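Local coordinates for soluble lytic transglycosylase B3 (Pseudomonas aeruginosa, PDB 5ANZ), which probably cleaves the glycan strands of peptidoglycan as a soluble lytic transglycosylase in bacterial cell-wall turnover, and binds a calcium ion, at residues 358-363 with 407-412; 363-368 with 384-389. One frame throughout, in Å; residues are numbered along the deposited sequence.

Interaction 1 of 2, residues 358-363 with 407-412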
# COMPACT_ATOMS: atom_id res chain seq x y z
N VAL A 358 -14.93 -15.83 -4.28
CA VAL A 358 -15.37 -15.41 -2.96
C VAL A 358 -14.23 -15.69 -1.99
O VAL A 358 -13.96 -16.84 -1.67
CB VAL A 358 -16.64 -16.15 -2.50
CG1 VAL A 358 -16.94 -15.84 -1.04
CG2 VAL A 358 -17.82 -15.78 -3.38
N PRO A 359 -13.56 -14.62 -1.54
CA PRO A 359 -12.35 -14.78 -0.74
C PRO A 359 -12.64 -15.45 0.59
O PRO A 359 -13.75 -15.32 1.11
CB PRO A 359 -11.89 -13.34 -0.53
CG PRO A 359 -13.16 -12.56 -0.53
CD PRO A 359 -14.02 -13.22 -1.58
N LEU A 360 -11.66 -16.16 1.13
CA LEU A 360 -11.81 -16.75 2.45
C LEU A 360 -12.02 -15.68 3.51
O LEU A 360 -11.37 -14.64 3.49
CB LEU A 360 -10.58 -17.59 2.80
CG LEU A 360 -10.36 -18.83 1.95
CD1 LEU A 360 -9.15 -19.60 2.45
CD2 LEU A 360 -11.60 -19.71 1.97
N SER A 361 -12.94 -15.94 4.44
CA SER A 361 -13.11 -15.06 5.59
C SER A 361 -11.90 -15.18 6.52
O SER A 361 -11.06 -16.07 6.33
CB SER A 361 -14.39 -15.38 6.36
OG SER A 361 -14.28 -16.65 6.99
N ARG A 362 -11.81 -14.30 7.51
CA ARG A 362 -10.69 -14.33 8.45
C ARG A 362 -10.63 -15.66 9.21
O ARG A 362 -9.57 -16.28 9.32
CB ARG A 362 -10.78 -13.17 9.43
CG ARG A 362 -9.58 -13.10 10.37
CD ARG A 362 -9.76 -12.04 11.44
NE ARG A 362 -8.67 -12.09 12.41
CZ ARG A 362 -8.62 -12.93 13.44
NH1 ARG A 362 -9.60 -13.81 13.62
NH2 ARG A 362 -7.60 -12.90 14.27
N SER A 363 -11.77 -16.11 9.72
CA SER A 363 -11.80 -17.38 10.44
C SER A 363 -11.48 -18.52 9.47
O SER A 363 -10.88 -19.51 9.86
CB SER A 363 -13.14 -17.60 11.13
OG SER A 363 -14.20 -17.63 10.19
N GLY A 407 -0.86 -21.36 -5.29
CA GLY A 407 -0.74 -20.82 -3.95
C GLY A 407 -1.89 -19.91 -3.56
O GLY A 407 -1.83 -19.24 -2.52
N TYR A 408 -2.93 -19.89 -4.37
CA TYR A 408 -4.10 -19.05 -4.11
C TYR A 408 -5.23 -19.90 -3.52
O TYR A 408 -5.82 -20.72 -4.22
CB TYR A 408 -4.55 -18.35 -5.39
CG TYR A 408 -5.70 -17.39 -5.20
CD1 TYR A 408 -5.49 -16.13 -4.66
CD2 TYR A 408 -6.99 -17.75 -5.56
CE1 TYR A 408 -6.53 -15.25 -4.48
CE2 TYR A 408 -8.04 -16.87 -5.39
CZ TYR A 408 -7.81 -15.62 -4.85
OH TYR A 408 -8.85 -14.75 -4.67
N PRO A 409 -5.53 -19.71 -2.23
CA PRO A 409 -6.53 -20.54 -1.56
C PRO A 409 -7.95 -20.07 -1.82
O PRO A 409 -8.19 -18.86 -1.89
CB PRO A 409 -6.17 -20.38 -0.08
CG PRO A 409 -5.74 -18.94 -0.01
CD PRO A 409 -4.97 -18.70 -1.31
N THR A 410 -8.87 -21.01 -1.95
CA THR A 410 -10.28 -20.72 -2.22
C THR A 410 -11.16 -21.53 -1.29
O THR A 410 -10.70 -22.51 -0.70
CB THR A 410 -10.65 -21.08 -3.67
OG1 THR A 410 -10.36 -22.46 -3.90
CG2 THR A 410 -9.85 -20.24 -4.66
N PRO A 411 -12.44 -21.14 -1.15
CA PRO A 411 -13.38 -21.97 -0.39
C PRO A 411 -13.35 -23.45 -0.80
O PRO A 411 -13.48 -24.32 0.07
CB PRO A 411 -14.73 -21.33 -0.73
CG PRO A 411 -14.40 -19.88 -0.93
CD PRO A 411 -13.03 -19.86 -1.57
N ALA A 412 -13.17 -23.72 -2.09
CA ALA A 412 -13.17 -25.09 -2.58
C ALA A 412 -11.99 -25.89 -2.02
O ALA A 412 -12.11 -27.08 -1.76
CB ALA A 412 -13.15 -25.10 -4.10
O HOH W 1 -9.31 -16.65 -1.31
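Leu-360 reaches from the extended lead-in to helix 362-374 onto Pro-409 and Pro-411, the two prolines that flank Thr-410 at the start of helix 411-417. Its CG lies anti to the carbonyl carbon (chi1 -66°), beside the backbone N, and from there CD2 meets Pro-411 while CD1 meets Pro-409. CD2 packs on the nitrogen side of the Pro-411 ring, 3.5 Å from Pro-411 N and 3.8 Å from Pro-411 CD, and also touches the carbonyl carbon of Thr-410. CD1 lies 4.0 Å from Pro-409 CB, where the two side chains cross obliquely. From the other end of the lead-in, the carbonyl oxygen of Val-358 faces the same Pro-411 ring, 3.2 Å from its CD. That is a close polar-to-methylene approach, and no direct hydrogen bond joins the segments.

A water carries the polar link instead: it donates to Pro-409 O at 2.5 Å and accepts a weak bond from Leu-360 N, tying together two backbone groups next to the apolar contact. Leu-360 also touches Arg-365 and Leu-368 of helix 362-374, which continues the packing into the domain interior. Each segment holds the N-cap of its helix. Ser-361 and Gln-364 form a capping box, with Ser-361 OG additionally bonded to Glu-91, while Thr-410 OG1 caps Leu-413 N weakly. Tyr-408 OH bonds Asp-357, just before the lead-in.

This is plain structural packing away from the calcium and sugar sites. It sets the lead-in to the first helix against the start of the last, as expected in the compact three-helix fold of a putative peptidoglycan-binding domain.

Interaction 2 of 2, residues 363-368 with 384-389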
# COMPACT_ATOMS: atom_id res chain seq x y z
N SER A 363 -11.77 -16.11 9.72
CA SER A 363 -11.80 -17.38 10.44
C SER A 363 -11.48 -18.52 9.47
O SER A 363 -10.88 -19.51 9.86
CB SER A 363 -13.14 -17.60 11.13
OG SER A 363 -14.20 -17.63 10.19
N GLN A 364 -11.86 -18.35 8.21
CA GLN A 364 -11.56 -19.38 7.20
C GLN A 364 -10.08 -19.46 6.88
O GLN A 364 -9.57 -20.55 6.58
CB GLN A 364 -12.37 -19.12 5.93
CG GLN A 364 -13.82 -19.58 6.04
CD GLN A 364 -14.64 -19.22 4.82
OE1 GLN A 364 -14.28 -18.34 4.04
NE2 GLN A 364 -15.77 -19.91 4.65
N ARG A 365 -9.39 -18.33 6.91
CA ARG A 365 -7.95 -18.33 6.67
C ARG A 365 -7.22 -19.07 7.80
O ARG A 365 -6.23 -19.79 7.56
CB ARG A 365 -7.41 -16.91 6.53
CG ARG A 365 -7.88 -16.19 5.27
CD ARG A 365 -7.11 -14.90 5.03
NE ARG A 365 -7.27 -13.92 6.10
CZ ARG A 365 -8.25 -13.02 6.15
NH1 ARG A 365 -9.16 -12.97 5.18
NH2 ARG A 365 -8.32 -12.17 7.16
N ILE A 366 -7.69 -18.88 9.02
CA ILE A 366 -7.12 -19.58 10.17
C ILE A 366 -7.42 -21.06 10.07
O ILE A 366 -6.54 -21.90 10.31
CB ILE A 366 -7.68 -19.01 11.49
CG1 ILE A 366 -7.05 -17.64 11.75
CG2 ILE A 366 -7.42 -19.97 12.65
CD1 ILE A 366 -7.84 -16.78 12.72
N GLU A 367 -8.65 -21.38 9.69
CA GLU A 367 -9.05 -22.77 9.54
C GLU A 367 -8.18 -23.43 8.47
O GLU A 367 -7.76 -24.58 8.64
CB GLU A 367 -10.53 -22.90 9.18
CG GLU A 367 -11.05 -24.32 9.28
CD GLU A 367 -12.49 -24.46 8.81
OE1 GLU A 367 -13.12 -23.44 8.47
OE2 GLU A 367 -12.99 -25.61 8.77
N LEU A 368 -7.94 -22.71 7.38
CA LEU A 368 -7.13 -23.24 6.28
C LEU A 368 -5.74 -23.61 6.77
O LEU A 368 -5.21 -24.68 6.42
CB LEU A 368 -7.02 -22.22 5.14
CG LEU A 368 -5.99 -22.61 4.06
CD1 LEU A 368 -6.42 -23.88 3.37
CD2 LEU A 368 -5.80 -21.47 3.07
N GLY A 384 -3.68 -16.45 10.47
CA GLY A 384 -4.69 -15.99 9.54
C GLY A 384 -4.13 -15.14 8.42
O GLY A 384 -4.88 -14.59 7.61
N ILE A 385 -2.81 -15.03 8.36
CA ILE A 385 -2.17 -14.27 7.29
C ILE A 385 -1.57 -15.17 6.22
O ILE A 385 -0.66 -15.96 6.48
CB ILE A 385 -1.06 -13.36 7.85
CG1 ILE A 385 -1.66 -12.32 8.79
CG2 ILE A 385 -0.29 -12.70 6.71
CD1 ILE A 385 -0.63 -11.45 9.47
N ILE A 386 -2.09 -15.05 5.00
CA ILE A 386 -1.60 -15.85 3.89
C ILE A 386 -0.31 -15.26 3.34
O ILE A 386 -0.34 -14.51 2.37
CB ILE A 386 -2.61 -15.96 2.74
CG1 ILE A 386 -3.99 -16.37 3.27
CG2 ILE A 386 -2.11 -16.94 1.68
CD1 ILE A 386 -3.97 -17.58 4.17
N GLY A 387 0.81 -15.60 3.96
CA GLY A 387 2.11 -15.13 3.51
C GLY A 387 2.87 -16.20 2.76
O GLY A 387 2.30 -17.22 2.36
N ALA A 388 4.16 -15.97 2.56
CA ALA A 388 5.00 -16.88 1.79
C ALA A 388 4.95 -18.32 2.32
O ALA A 388 4.87 -19.27 1.53
CB ALA A 388 6.43 -16.39 1.78
N ASN A 389 5.01 -18.48 3.63
CA ASN A 389 5.01 -19.81 4.23
C ASN A 389 3.70 -20.54 3.96
O ASN A 389 3.68 -21.73 3.65
CB ASN A 389 5.26 -19.73 5.73
CG ASN A 389 6.61 -19.15 6.07
OD1 ASN A 389 7.57 -19.30 5.31
ND2 ASN A 389 6.70 -18.48 7.21
O HOH W 2 -5.96 -11.74 8.17
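Helix 362-374 runs close over the loop that leads into helix 388-401, with the CA atoms of Ile-366 and Gly-384 only 4.4 Å apart and Gly-384 at positive phi (79°). CG1 of Ile-366 lies 3.6 Å from Gly-384 CA; a CB on Gly-384 would crowd that CG1, and the positive phi independently suits glycine.

Arg-365 grips the same glycine through its carbonyl. Its chain bends at chi3 (-62°), which turns NE back to Gly-384 O for a 2.9 Å hydrogen bond with an N-H...O angle of 149°. The oxygen sits at the guanidinium edge, in its plane, and the donor comes nearly along the C=O axis. Water 2 adds a second link, accepting from Arg-365 NH2 at 2.6 Å and donating to Gly-384 O at 3.1 Å, so that oxygen has two donors. The Gly-384 N is taken by Gln-369 OE1 of helix 362-374.

The aliphatic part of Arg-365 is packed too: its CD lies 3.9 Å from Ile-386 CG1. Farther along, Ile-386 CD1 loosely meets Leu-368 CD2 at 4.4 Å, and Ile-386 goes on to touch Ile-394. Ile-386 centres an inverse gamma turn closed by a weak bond, with Gly-387 as the next helix's N-cap. A glycine-containing loop docked on the first helix is consistent with the fold of a putative peptidoglycan-binding domain.

In the fold
Interactions 1 and 2 lie about 9 Å apart between centres, both in the putative peptidoglycan-binding domain. Helix 362-374 serves both, and they share Ser-363. Its lead-in meets the approach to helix 411-417 in interaction 1, and its first turns meet the approach to helix 388-401 in interaction 2. Along the chain, 363-368 with 384-389 closes a shorter loop within the longer one closed by 358-363 with 407-412. Leu-368 joins the two, with its CD2 lying 3.4 Å from Pro-409 CB. Together the contacts bring the lead-ins of three helices together around Leu-368, away from the calcium site.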